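Local coordinates for beta-glucuronidase (Dictyoglomus thermophilum, PDB 6XXW), which probably hydrolyses the glycosidic bond of beta-D-glucuronides, releasing D-glucuronic acid, at residues R468-Y473 against E483-R488; I234-F239 against G243-K248; K113-F118 against L388-E393; I323-L328 against R574-K579. All coordinates share one frame; numbering follows the deposited sequence.

Contact 1. Residues R468-Y473 against E483-R488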
loop_
_atom_site.group_PDB
_atom_site.type_symbol
_atom_site.label_atom_id
_atom_site.label_comp_id
_atom_site.label_asym_id
_atom_site.label_seq_id
_atom_site.Cartn_x
_atom_site.Cartn_y
_atom_site.Cartn_z
ATOM N N ARG A 468 16.215 22.557 7.834
ATOM C CA ARG A 468 15.112 23.417 7.411
ATOM C C ARG A 468 14.018 22.587 6.744
ATOM O O ARG A 468 14.305 21.693 5.938
ATOM C CB ARG A 468 15.599 24.523 6.456
ATOM C CG ARG A 468 16.394 25.652 7.162
ATOM C CD ARG A 468 15.514 26.336 8.210
ATOM N NE ARG A 468 16.192 27.411 8.955
ATOM C CZ ARG A 468 16.484 27.349 10.251
ATOM N NH1 ARG A 468 16.197 26.255 10.945
ATOM N NH2 ARG A 468 17.063 28.383 10.859
ATOM N N TYR A 469 12.767 22.908 7.076
ATOM C CA TYR A 469 11.585 22.131 6.700
ATOM C C TYR A 469 10.484 23.044 6.169
ATOM O O TYR A 469 9.296 22.814 6.407
ATOM C CB TYR A 469 11.092 21.310 7.892
ATOM C CG TYR A 469 11.998 20.115 8.184
ATOM C CD1 TYR A 469 11.890 18.942 7.436
ATOM C CD2 TYR A 469 12.969 20.178 9.176
ATOM C CE1 TYR A 469 12.718 17.841 7.680
ATOM C CE2 TYR A 469 13.806 19.094 9.435
ATOM C CZ TYR A 469 13.682 17.933 8.670
ATOM O OH TYR A 469 14.500 16.853 8.921
ATOM N N TYR A 470 10.869 24.100 5.453
ATOM C CA TYR A 470 9.888 25.007 4.883
ATOM C C TYR A 470 8.938 24.232 3.977
ATOM O O TYR A 470 9.367 23.394 3.183
ATOM C CB TYR A 470 10.589 26.110 4.097
ATOM C CG TYR A 470 11.545 26.979 4.923
ATOM C CD1 TYR A 470 11.089 27.721 5.999
ATOM C CD2 TYR A 470 12.899 27.051 4.601
ATOM C CE1 TYR A 470 11.950 28.520 6.738
ATOM C CE2 TYR A 470 13.761 27.843 5.327
ATOM C CZ TYR A 470 13.281 28.578 6.390
ATOM O OH TYR A 470 14.134 29.365 7.121
ATOM N N SER A 471 7.645 24.535 4.091
ATOM C CA SER A 471 6.514 23.911 3.387
ATOM C C SER A 471 6.123 22.561 3.991
ATOM O O SER A 471 5.102 21.985 3.555
ATOM C CB SER A 471 6.755 23.741 1.878
ATOM O OG SER A 471 7.372 22.497 1.589
ATOM N N TRP A 472 6.854 22.046 4.988
ATOM C CA TRP A 472 6.446 20.843 5.711
ATOM C C TRP A 472 5.954 21.193 7.112
ATOM O O TRP A 472 4.755 21.080 7.391
ATOM C CB TRP A 472 7.570 19.789 5.773
ATOM C CG TRP A 472 7.018 18.528 6.391
ATOM C CD1 TRP A 472 7.130 18.130 7.698
ATOM C CD2 TRP A 472 6.183 17.562 5.746
ATOM N NE1 TRP A 472 6.436 16.958 7.899
ATOM C CE2 TRP A 472 5.836 16.593 6.719
ATOM C CE3 TRP A 472 5.697 17.415 4.437
ATOM C CZ2 TRP A 472 5.033 15.486 6.423
ATOM C CZ3 TRP A 472 4.894 16.302 4.134
ATOM C CH2 TRP A 472 4.583 15.344 5.129
ATOM N N TYR A 473 6.843 21.594 8.026
ATOM C CA TYR A 473 6.387 21.920 9.378
ATOM C C TYR A 473 5.798 23.322 9.462
ATOM O O TYR A 473 4.990 23.595 10.359
ATOM C CB TYR A 473 7.534 21.792 10.389
ATOM C CG TYR A 473 7.899 20.357 10.706
ATOM C CD1 TYR A 473 6.951 19.471 11.212
ATOM C CD2 TYR A 473 9.191 19.887 10.495
ATOM C CE1 TYR A 473 7.282 18.141 11.490
ATOM C CE2 TYR A 473 9.530 18.575 10.776
ATOM C CZ TYR A 473 8.576 17.709 11.271
ATOM O OH TYR A 473 8.921 16.406 11.554
ATOM N N GLU A 483 11.666 28.715 -2.188
ATOM C CA GLU A 483 12.778 29.499 -2.720
ATOM C C GLU A 483 12.937 30.829 -1.986
ATOM O O GLU A 483 14.057 31.225 -1.639
ATOM C CB GLU A 483 12.576 29.726 -4.216
ATOM C CG GLU A 483 12.793 28.465 -5.059
ATOM C CD GLU A 483 11.534 27.622 -5.212
ATOM O OE1 GLU A 483 10.470 27.986 -4.644
ATOM O OE2 GLU A 483 11.612 26.592 -5.912
ATOM N N TYR A 484 11.822 31.525 -1.750
ATOM C CA TYR A 484 11.825 32.773 -0.989
ATOM C C TYR A 484 12.436 32.575 0.393
ATOM O O TYR A 484 13.367 33.286 0.785
ATOM C CB TYR A 484 10.385 33.283 -0.873
ATOM C CG TYR A 484 10.188 34.661 -0.264
ATOM C CD1 TYR A 484 10.138 35.798 -1.069
ATOM C CD2 TYR A 484 10.004 34.824 1.107
ATOM C CE1 TYR A 484 9.936 37.068 -0.521
ATOM C CE2 TYR A 484 9.805 36.090 1.668
ATOM C CZ TYR A 484 9.769 37.206 0.846
ATOM O OH TYR A 484 9.568 38.466 1.385
ATOM N N GLN A 485 11.931 31.597 1.143
ATOM C CA GLN A 485 12.330 31.470 2.540
ATOM C C GLN A 485 13.731 30.885 2.685
ATOM O O GLN A 485 14.523 31.349 3.517
ATOM C CB GLN A 485 11.310 30.613 3.287
ATOM C CG GLN A 485 9.895 31.170 3.240
ATOM C CD GLN A 485 8.900 30.295 3.972
ATOM O OE1 GLN A 485 9.101 29.090 4.099
ATOM N NE2 GLN A 485 7.816 30.898 4.459
ATOM N N LEU A 486 14.063 29.876 1.884
ATOM C CA LEU A 486 15.324 29.180 2.096
ATOM C C LEU A 486 16.503 30.043 1.683
ATOM O O LEU A 486 17.523 30.079 2.383
ATOM C CB LEU A 486 15.336 27.852 1.341
ATOM C CG LEU A 486 16.612 27.030 1.569
ATOM C CD1 LEU A 486 16.770 26.662 3.038
ATOM C CD2 LEU A 486 16.616 25.778 0.671
ATOM N N GLU A 487 16.385 30.758 0.558
ATOM C CA GLU A 487 17.503 31.595 0.130
ATOM C C GLU A 487 17.756 32.726 1.118
ATOM O O GLU A 487 18.909 32.993 1.476
ATOM C CB GLU A 487 17.260 32.167 -1.267
ATOM C CG GLU A 487 18.293 33.231 -1.634
ATOM C CD GLU A 487 18.478 33.408 -3.131
ATOM O OE1 GLU A 487 19.397 34.155 -3.522
ATOM O OE2 GLU A 487 17.707 32.814 -3.916
ATOM N N ARG A 488 16.696 33.399 1.570
ATOM C CA ARG A 488 16.858 34.452 2.569
ATOM C C ARG A 488 17.503 33.918 3.842
ATOM O O ARG A 488 18.377 34.569 4.428
ATOM C CB ARG A 488 15.503 35.083 2.898
ATOM C CG ARG A 488 14.966 36.007 1.814
ATOM C CD ARG A 488 13.443 36.153 1.898
ATOM N NE ARG A 488 13.029 36.960 3.037
ATOM C CZ ARG A 488 12.970 38.288 3.020
ATOM N NH1 ARG A 488 13.302 38.951 1.918
ATOM N NH2 ARG A 488 12.583 38.952 4.100
HETATM O O HOH W 1 7.456 27.400 5.375
#
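A CH-pi contact between Y470 and Q485 packs the loop that follows strand 463-467 of the TIM barrel against the first turns of helix 482-497. Q485 CB lies almost squarely over one face of the Y470 ring, 3.9 Å from its centroid and 6° off the ring normal. From there the Q485 chain runs out extended past CG and turns its amide 61° to the ring, bringing Q485 OE1 to 3.1 Å from Y470 CD1. The ring reaches the helix because its CG stands anti to the carbonyl carbon (chi1 -60°). L486 adds an apolar contact: its CD1 meets the ring in plane at the edge, 4.0 Å from Y470 CE2, and the same methyl touches R468 CB at 4.2 Å.

Polar contact between the segments is indirect. One water accepts from S471 N and lies 2.7 Å from Q485 OE1, linking the loop backbone to the helix, while Q485 NE2 bonds to the backbone O of M162 of the second subunit. S471 OG closes back on Y470 O at 2.7 Å.

R468 forms a salt bridge with D489, one turn beyond Q485 on helix 482-497, and Y469 N is hydrogen-bonded to a Tris molecule, probably from the crystallisation liquor. L486 touches F534 and V537 of helix 524-538, and Y470 packs on M162 of the second subunit, placing the contact between a barrel loop, two helices and the subunit interface.

Contact 2. Residues I234-F239 against G243-K248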
loop_
_atom_site.group_PDB
_atom_site.type_symbol
_atom_site.label_atom_id
_atom_site.label_comp_id
_atom_site.label_asym_id
_atom_site.label_seq_id
_atom_site.Cartn_x
_atom_site.Cartn_y
_atom_site.Cartn_z
ATOM N N ILE A 234 55.397 -3.977 1.897
ATOM C CA ILE A 234 55.822 -3.090 2.977
ATOM C C ILE A 234 56.286 -1.776 2.364
ATOM O O ILE A 234 57.212 -1.757 1.545
ATOM C CB ILE A 234 56.938 -3.725 3.817
ATOM C CG1 ILE A 234 56.411 -4.934 4.584
ATOM C CG2 ILE A 234 57.514 -2.701 4.793
ATOM C CD1 ILE A 234 57.517 -5.801 5.163
ATOM N N VAL A 235 55.646 -0.672 2.756
ATOM C CA VAL A 235 56.031 0.643 2.255
ATOM C C VAL A 235 56.668 1.515 3.318
ATOM O O VAL A 235 57.195 2.587 2.975
ATOM C CB VAL A 235 54.843 1.390 1.607
ATOM C CG1 VAL A 235 54.285 0.594 0.416
ATOM C CG2 VAL A 235 53.762 1.683 2.640
ATOM N N ALA A 236 56.634 1.112 4.587
ATOM C CA ALA A 236 57.281 1.896 5.634
ATOM C C ALA A 236 57.407 1.051 6.891
ATOM O O ALA A 236 56.628 0.122 7.115
ATOM C CB ALA A 236 56.520 3.195 5.939
ATOM N N GLU A 237 58.399 1.386 7.713
ATOM C CA GLU A 237 58.640 0.641 8.938
ATOM C C GLU A 237 59.318 1.564 9.932
ATOM O O GLU A 237 60.001 2.515 9.545
ATOM C CB GLU A 237 59.504 -0.612 8.701
ATOM C CG GLU A 237 60.992 -0.349 8.364
ATOM C CD GLU A 237 61.853 0.033 9.577
ATOM O OE1 GLU A 237 61.661 -0.549 10.669
ATOM O OE2 GLU A 237 62.718 0.926 9.436
ATOM N N ASN A 238 59.143 1.258 11.214
ATOM C CA ASN A 238 59.806 2.036 12.250
ATOM C C ASN A 238 59.879 1.217 13.523
ATOM O O ASN A 238 58.931 0.509 13.866
ATOM C CB ASN A 238 59.076 3.355 12.535
ATOM C CG ASN A 238 59.950 4.342 13.306
ATOM O OD1 ASN A 238 61.028 4.729 12.845
ATOM N ND2 ASN A 238 59.496 4.738 14.490
ATOM N N PHE A 239 61.021 1.301 14.200
ATOM C CA PHE A 239 61.174 0.784 15.552
ATOM C C PHE A 239 60.992 1.945 16.517
ATOM O O PHE A 239 61.721 2.940 16.436
ATOM C CB PHE A 239 62.542 0.129 15.744
ATOM C CG PHE A 239 62.742 -1.101 14.916
ATOM C CD1 PHE A 239 62.129 -2.291 15.265
ATOM C CD2 PHE A 239 63.542 -1.070 13.784
ATOM C CE1 PHE A 239 62.310 -3.430 14.499
ATOM C CE2 PHE A 239 63.729 -2.205 13.017
ATOM C CZ PHE A 239 63.112 -3.385 13.377
ATOM N N GLY A 243 56.619 7.453 16.662
ATOM C CA GLY A 243 57.443 7.703 15.500
ATOM C C GLY A 243 56.634 8.155 14.303
ATOM O O GLY A 243 55.443 8.461 14.401
ATOM N N VAL A 244 57.326 8.212 13.171
ATOM C CA VAL A 244 56.752 8.682 11.918
ATOM C C VAL A 244 57.066 7.649 10.844
ATOM O O VAL A 244 58.177 7.113 10.796
ATOM C CB VAL A 244 57.285 10.077 11.524
ATOM C CG1 VAL A 244 57.002 11.096 12.617
ATOM C CG2 VAL A 244 58.785 10.032 11.253
ATOM N N LEU A 245 56.075 7.331 10.024
ATOM C CA LEU A 245 56.241 6.444 8.881
ATOM C C LEU A 245 56.104 7.273 7.614
ATOM O O LEU A 245 55.101 7.975 7.443
ATOM C CB LEU A 245 55.203 5.320 8.907
ATOM C CG LEU A 245 55.213 4.425 10.155
ATOM C CD1 LEU A 245 53.811 3.870 10.447
ATOM C CD2 LEU A 245 56.225 3.287 9.993
ATOM N N GLU A 246 57.103 7.207 6.737
ATOM C CA GLU A 246 57.068 7.959 5.489
ATOM C C GLU A 246 56.578 7.072 4.357
ATOM O O GLU A 246 57.122 5.985 4.132
ATOM C CB GLU A 246 58.433 8.531 5.117
ATOM C CG GLU A 246 58.320 9.552 3.990
ATOM C CD GLU A 246 59.658 10.005 3.460
ATOM O OE1 GLU A 246 60.682 9.618 4.058
ATOM O OE2 GLU A 246 59.680 10.744 2.446
ATOM N N VAL A 247 55.579 7.553 3.625
ATOM C CA VAL A 247 55.040 6.836 2.475
ATOM C C VAL A 247 55.329 7.673 1.237
ATOM O O VAL A 247 54.728 8.737 1.043
ATOM C CB VAL A 247 53.537 6.550 2.622
ATOM C CG1 VAL A 247 53.005 5.813 1.406
ATOM C CG2 VAL A 247 53.299 5.707 3.851
ATOM N N LYS A 248 56.252 7.201 0.406
ATOM C CA LYS A 248 56.546 7.881 -0.846
ATOM C C LYS A 248 55.483 7.517 -1.874
ATOM O O LYS A 248 55.041 6.369 -1.947
ATOM C CB LYS A 248 57.941 7.499 -1.348
ATOM C CG LYS A 248 58.368 8.254 -2.602
ATOM C CD LYS A 248 59.505 9.231 -2.311
ATOM C CE LYS A 248 59.420 10.461 -3.210
ATOM N NZ LYS A 248 60.561 11.397 -2.993
HETATM O O HOH W 2 57.025 4.226 0.754
HETATM O O HOH W 3 59.404 4.500 3.934
HETATM O O HOH W 4 60.497 8.089 13.496
#
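A236 and L245 meet methyl to methylene, with A236 CB 3.9 Å from L245 CB, and A236 CB also rests 3.4 Å from E246 O. The CD2 branch of L245 reaches the backbone of the facing strand, lying 3.5 Å from E237 C, and also touches N238 CB. At one end V235 CG2 and V247 CG2 come within 4.2 Å; at the other, N238 ND2 lies over G243 CA at 3.7 Å. The N238 CG stands anti to its own N (chi1 -164°), which carries the amide across toward G243, and its ND2 is bonded to the hydroxyl of Y214.

Although the strands run antiparallel, at 163°, they are joined through water instead of direct backbone bonds. V235 O accepts from two waters: one accepts from K248 N, and the other donates to E246 O at 2.7 Å. V235 and A236 both face L227, forming a classic beta bulge in strand 234-239.

These are edges of two different sheets. Strand 234-239 pairs with strand 223-228, and strand 242-248 with strand 209-217, so the contact brings the sheets together along one border of the immunoglobulin-like beta-sandwich; L245 reaches V225 and L263 inside it.

Contact 3. Residues K113-F118 against L388-E393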
loop_
_atom_site.group_PDB
_atom_site.type_symbol
_atom_site.label_atom_id
_atom_site.label_comp_id
_atom_site.label_asym_id
_atom_site.label_seq_id
_atom_site.Cartn_x
_atom_site.Cartn_y
_atom_site.Cartn_z
ATOM N N LYS A 113 30.228 -1.000 35.231
ATOM C CA LYS A 113 28.977 -0.285 35.062
ATOM C C LYS A 113 29.196 0.737 33.961
ATOM O O LYS A 113 30.329 1.168 33.718
ATOM C CB LYS A 113 28.552 0.417 36.359
ATOM N N HIS A 114 28.119 1.118 33.281
ATOM C CA HIS A 114 28.293 2.074 32.205
ATOM C C HIS A 114 27.038 2.906 32.019
ATOM O O HIS A 114 25.911 2.420 32.175
ATOM C CB HIS A 114 28.649 1.384 30.894
ATOM C CG HIS A 114 29.007 2.335 29.802
ATOM N ND1 HIS A 114 28.120 2.687 28.804
ATOM C CD2 HIS A 114 30.148 3.020 29.554
ATOM C CE1 HIS A 114 28.712 3.532 27.978
ATOM N NE2 HIS A 114 29.940 3.758 28.415
ATOM N N LYS A 115 27.260 4.162 31.651
ATOM C CA LYS A 115 26.203 5.140 31.449
ATOM C C LYS A 115 26.330 5.670 30.033
ATOM O O LYS A 115 27.381 6.203 29.658
ATOM C CB LYS A 115 26.316 6.282 32.457
ATOM C CG LYS A 115 25.390 7.449 32.184
ATOM C CD LYS A 115 25.527 8.475 33.296
ATOM C CE LYS A 115 24.723 9.706 32.982
ATOM N NZ LYS A 115 24.835 10.680 34.098
ATOM N N GLY A 116 25.255 5.556 29.268
ATOM C CA GLY A 116 25.259 5.980 27.883
ATOM C C GLY A 116 25.039 4.788 26.972
ATOM O O GLY A 116 25.800 3.818 27.016
ATOM N N GLY A 117 24.023 4.858 26.124
ATOM C CA GLY A 117 23.624 3.702 25.352
ATOM C C GLY A 117 24.266 3.503 23.996
ATOM O O GLY A 117 23.826 2.601 23.275
ATOM N N PHE A 118 25.288 4.288 23.614
ATOM C CA PHE A 118 25.790 4.238 22.242
ATOM C C PHE A 118 27.307 4.132 22.152
ATOM O O PHE A 118 27.873 4.335 21.065
ATOM C CB PHE A 118 25.282 5.455 21.470
ATOM C CG PHE A 118 23.798 5.576 21.526
ATOM C CD1 PHE A 118 23.003 4.894 20.619
ATOM C CD2 PHE A 118 23.197 6.299 22.535
ATOM C CE1 PHE A 118 21.630 4.971 20.695
ATOM C CE2 PHE A 118 21.817 6.382 22.615
ATOM C CZ PHE A 118 21.040 5.715 21.696
ATOM N N LEU A 388 26.343 18.276 31.571
ATOM C CA LEU A 388 27.571 18.716 30.919
ATOM C C LEU A 388 28.711 17.746 31.201
ATOM O O LEU A 388 29.441 17.345 30.287
ATOM C CB LEU A 388 27.922 20.126 31.385
ATOM C CG LEU A 388 29.237 20.699 30.862
ATOM C CD1 LEU A 388 29.219 20.725 29.317
ATOM C CD2 LEU A 388 29.476 22.095 31.460
ATOM N N GLU A 389 28.861 17.344 32.468
ATOM C CA GLU A 389 29.884 16.370 32.832
ATOM C C GLU A 389 29.765 15.097 31.998
ATOM O O GLU A 389 30.766 14.573 31.500
ATOM C CB GLU A 389 29.774 16.049 34.324
ATOM C CG GLU A 389 31.000 15.373 34.907
ATOM C CD GLU A 389 32.131 16.353 35.174
ATOM O OE1 GLU A 389 31.968 17.552 34.854
ATOM O OE2 GLU A 389 33.179 15.924 35.708
ATOM N N HIS A 390 28.541 14.582 31.837
ATOM C CA HIS A 390 28.336 13.388 31.018
ATOM C C HIS A 390 28.686 13.656 29.559
ATOM O O HIS A 390 29.344 12.835 28.906
ATOM C CB HIS A 390 26.885 12.908 31.137
ATOM C CG HIS A 390 26.574 11.701 30.300
ATOM N ND1 HIS A 390 27.171 10.477 30.516
ATOM C CD2 HIS A 390 25.716 11.523 29.265
ATOM C CE1 HIS A 390 26.704 9.599 29.642
ATOM N NE2 HIS A 390 25.821 10.209 28.870
ATOM N N HIS A 391 28.252 14.803 29.032
ATOM C CA HIS A 391 28.555 15.155 27.648
ATOM C C HIS A 391 30.063 15.193 27.406
ATOM O O HIS A 391 30.554 14.680 26.388
ATOM C CB HIS A 391 27.903 16.500 27.330
ATOM C CG HIS A 391 27.682 16.765 25.869
ATOM N ND1 HIS A 391 26.739 17.672 25.422
ATOM C CD2 HIS A 391 28.298 16.287 24.761
ATOM C CE1 HIS A 391 26.779 17.731 24.103
ATOM N NE2 HIS A 391 27.707 16.890 23.675
ATOM N N LEU A 392 30.816 15.788 28.335
ATOM C CA LEU A 392 32.268 15.853 28.184
ATOM C C LEU A 392 32.895 14.466 28.235
ATOM O O LEU A 392 33.830 14.171 27.479
ATOM C CB LEU A 392 32.876 16.747 29.270
ATOM C CG LEU A 392 32.447 18.213 29.243
ATOM C CD1 LEU A 392 32.846 18.927 30.548
ATOM C CD2 LEU A 392 32.982 18.953 28.010
ATOM N N GLU A 393 32.421 13.609 29.140
ATOM C CA GLU A 393 32.928 12.237 29.163
ATOM C C GLU A 393 32.587 11.507 27.868
ATOM O O GLU A 393 33.390 10.709 27.361
ATOM C CB GLU A 393 32.378 11.491 30.380
ATOM C CG GLU A 393 32.777 12.157 31.700
ATOM C CD GLU A 393 32.403 11.348 32.936
ATOM O OE1 GLU A 393 31.203 11.300 33.280
ATOM O OE2 GLU A 393 33.314 10.780 33.577
#
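The imidazole of H390 carries the K115 side chain on one face and backbone of residues 115-116 at its rim. K115 CE sits 3.8 Å from the ring centroid and 21° off the normal, a CH-pi contact displaced toward the rim, with K115 CE 3.6 Å from H390 ND1. At the edge, in the ring plane, K115 O stands 3.5 Å from H390 CE1, and G116 CA is also near that plane, 4.3 Å from H390 CE1.

The lysine chain is fully extended, with its CG anti to the backbone N (chi1 171°), so that its CG, CD and CE methylenes all run obliquely across the histidine. H390 likewise has its CG anti to its N (chi1 179°), projecting the ring from helix 385-402 toward the strand. G116 follows the strand end with a positive phi, a conformation suited to glycine because a CB there would press on the carbonyl O of K115.

This is an interface between domains: the strand belongs to the sugar-binding beta domain and the helix to the TIM barrel. Close by, H114 NE2 bonds to E397 of the same helix, adding a polar link between them.

K115 NZ passes beyond the ring to bond D148 O, so the lysine uses its aliphatic length against H390 and its charge on a carbonyl. That ammonium, 4.3 Å from H390 ND1, would tend to disfavour a protonated imidazole, although the nearby carboxylate of E393 may offset this.

Contact 4. Residues I323-L328 against R574-K579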
loop_
_atom_site.group_PDB
_atom_site.type_symbol
_atom_site.label_atom_id
_atom_site.label_comp_id
_atom_site.label_asym_id
_atom_site.label_seq_id
_atom_site.Cartn_x
_atom_site.Cartn_y
_atom_site.Cartn_z
ATOM N N ILE A 323 25.896 -3.644 5.114
ATOM C CA ILE A 323 26.471 -3.750 3.776
ATOM C C ILE A 323 25.445 -3.344 2.727
ATOM O O ILE A 323 25.762 -2.615 1.778
ATOM C CB ILE A 323 27.032 -5.168 3.564
ATOM C CG1 ILE A 323 28.346 -5.292 4.358
ATOM C CG2 ILE A 323 27.287 -5.452 2.072
ATOM C CD1 ILE A 323 28.794 -6.723 4.615
ATOM N N LYS A 324 24.192 -3.766 2.901
ATOM C CA LYS A 324 23.124 -3.283 2.023
ATOM C C LYS A 324 23.082 -1.755 1.988
ATOM O O LYS A 324 22.955 -1.149 0.917
ATOM C CB LYS A 324 21.779 -3.836 2.485
ATOM C CG LYS A 324 20.616 -3.368 1.629
ATOM C CD LYS A 324 20.821 -3.768 0.169
ATOM C CE LYS A 324 19.487 -3.807 -0.580
ATOM N NZ LYS A 324 19.624 -4.403 -1.951
ATOM N N ASP A 325 23.208 -1.116 3.153
ATOM C CA ASP A 325 23.091 0.339 3.208
ATOM C C ASP A 325 24.242 1.001 2.456
ATOM O O ASP A 325 24.041 1.990 1.743
ATOM C CB ASP A 325 23.065 0.814 4.666
ATOM C CG ASP A 325 21.694 0.637 5.340
ATOM O OD1 ASP A 325 20.734 0.154 4.691
ATOM O OD2 ASP A 325 21.576 0.992 6.541
ATOM N N PHE A 326 25.461 0.468 2.601
ATOM C CA PHE A 326 26.586 1.062 1.888
ATOM C C PHE A 326 26.487 0.834 0.382
ATOM O O PHE A 326 26.877 1.701 -0.406
ATOM C CB PHE A 326 27.908 0.527 2.451
ATOM C CG PHE A 326 28.328 1.235 3.708
ATOM C CD1 PHE A 326 28.966 2.464 3.646
ATOM C CD2 PHE A 326 28.005 0.716 4.954
ATOM C CE1 PHE A 326 29.316 3.133 4.798
ATOM C CE2 PHE A 326 28.350 1.386 6.111
ATOM C CZ PHE A 326 29.007 2.596 6.034
ATOM N N ASN A 327 25.978 -0.321 -0.044
ATOM C CA ASN A 327 25.783 -0.522 -1.480
ATOM C C ASN A 327 24.738 0.442 -2.029
ATOM O O ASN A 327 24.864 0.937 -3.158
ATOM C CB ASN A 327 25.396 -1.971 -1.757
ATOM C CG ASN A 327 26.541 -2.913 -1.492
ATOM O OD1 ASN A 327 27.699 -2.507 -1.555
ATOM N ND2 ASN A 327 26.236 -4.157 -1.159
ATOM N N LEU A 328 23.716 0.745 -1.228
ATOM C CA LEU A 328 22.728 1.740 -1.644
ATOM C C LEU A 328 23.333 3.139 -1.682
ATOM O O LEU A 328 23.036 3.924 -2.591
ATOM C CB LEU A 328 21.520 1.703 -0.707
ATOM C CG LEU A 328 20.561 0.514 -0.850
ATOM C CD1 LEU A 328 19.571 0.460 0.342
ATOM C CD2 LEU A 328 19.826 0.574 -2.178
ATOM N N ARG A 574 11.848 1.263 5.005
ATOM C CA ARG A 574 12.600 0.632 6.087
ATOM C C ARG A 574 13.250 -0.676 5.642
ATOM O O ARG A 574 14.283 -1.074 6.199
ATOM C CB ARG A 574 11.693 0.379 7.288
ATOM C CG ARG A 574 12.465 0.112 8.579
ATOM C CD ARG A 574 11.511 0.000 9.740
ATOM N NE ARG A 574 12.135 0.191 11.052
ATOM C CZ ARG A 574 11.698 -0.409 12.152
ATOM N NH1 ARG A 574 10.677 -1.245 12.074
ATOM N NH2 ARG A 574 12.266 -0.172 13.327
ATOM N N ASN A 575 12.666 -1.361 4.656
ATOM C CA ASN A 575 13.274 -2.557 4.094
ATOM C C ASN A 575 14.220 -2.237 2.940
ATOM O O ASN A 575 14.511 -3.119 2.128
ATOM C CB ASN A 575 12.196 -3.567 3.665
ATOM C CG ASN A 575 11.357 -3.089 2.503
ATOM O OD1 ASN A 575 11.430 -1.927 2.081
ATOM N ND2 ASN A 575 10.532 -3.987 1.978
ATOM N N ARG A 576 14.687 -0.988 2.850
ATOM C CA ARG A 576 15.825 -0.603 2.010
ATOM C C ARG A 576 15.502 -0.680 0.512
ATOM O O ARG A 576 16.341 -1.093 -0.297
ATOM C CB ARG A 576 17.068 -1.443 2.343
ATOM C CG ARG A 576 18.006 -0.785 3.359
ATOM C CD ARG A 576 17.317 -0.565 4.683
ATOM N NE ARG A 576 18.228 -0.014 5.684
ATOM C CZ ARG A 576 17.845 0.452 6.866
ATOM N NH1 ARG A 576 16.559 0.427 7.199
ATOM N NH2 ARG A 576 18.752 0.932 7.718
ATOM N N GLN A 577 14.296 -0.250 0.132
ATOM C CA GLN A 577 13.943 -0.100 -1.279
ATOM C C GLN A 577 13.598 1.357 -1.585
ATOM O O GLN A 577 13.086 2.071 -0.721
ATOM C CB GLN A 577 12.752 -0.994 -1.662
ATOM C CG GLN A 577 12.992 -2.491 -1.482
ATOM C CD GLN A 577 14.223 -3.002 -2.217
ATOM O OE1 GLN A 577 14.584 -2.502 -3.284
ATOM N NE2 GLN A 577 14.866 -4.018 -1.650
ATOM N N PRO A 578 13.854 1.824 -2.806
ATOM C CA PRO A 578 13.816 3.273 -3.056
ATOM C C PRO A 578 12.407 3.812 -3.247
ATOM O O PRO A 578 11.549 3.172 -3.859
ATOM C CB PRO A 578 14.630 3.422 -4.349
ATOM C CG PRO A 578 14.394 2.100 -5.084
ATOM C CD PRO A 578 14.337 1.061 -3.974
ATOM N N LYS A 579 12.178 5.028 -2.743
ATOM C CA LYS A 579 11.004 5.789 -3.135
ATOM C C LYS A 579 11.329 6.605 -4.384
ATOM O O LYS A 579 12.465 6.625 -4.857
ATOM C CB LYS A 579 10.523 6.686 -1.987
ATOM C CG LYS A 579 10.111 5.896 -0.750
ATOM C CD LYS A 579 9.664 6.847 0.370
ATOM C CE LYS A 579 9.692 6.140 1.726
ATOM N NZ LYS A 579 9.450 7.085 2.866
HETATM O O HOH W 5 17.467 -2.142 -2.683
HETATM O O HOH W 6 17.265 -5.332 -3.386
#
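A salt bridge between D325 and R576 dominates the charged part. R576 grips the carboxylate side-on. R576 NE donates to D325 OD1 at 2.7 Å (N-H...O 166°). R576 NH2 donates to D325 OD2 at 3.1 Å. Both oxygens use their syn lone pairs, and the carboxylate and guanidinium planes are 10° apart. R576 NH1 donates to R574 O at 2.9 Å and NH2 also to D309 O, fixing the guanidinium's rotation, while D325 OD2 also salt-bridges K306.

In the TIM barrel, this ties helix 319-332 to the loop before helix 580-591.

Apolar contacts use the arginine's aliphatic part: the L328 side chain crosses that of R576 at about a right angle, L328 CD1 3.6 Å from R576 CG, and the K324 chain slides past in the opposite direction, K324 CG 4.1 Å from R576 CG.

One water bridges K324 NZ and Q577 NE2; another lies between R576 O and, weakly, K324 NZ. K324 NZ also bonds D60 O of the third subunit, and Q577 OE1 D517 N of the fourth.

In the fold
Along the chain the order is 113-118, then contact 2 complete, then 323-328, 388-393, contact 1 complete and finally 574-579, so the loops closed by contacts 3 and 4 cross and contact 2 is nested in that of contact 3. Contacts 1 and 4 hold barrel loops to barrel helices, contact 1 nested inside the loop that contact 4 closes, their nearest atoms about 10 Å apart. Contact 3 joins that barrel to the sugar-binding domain, about 13 Å from contact 4 at the nearest atoms. Contact 2 lies inside the middle beta domain, its centre 51 Å from that of contact 1. Contacts 1 and 4 also border other subunits of the tetramer.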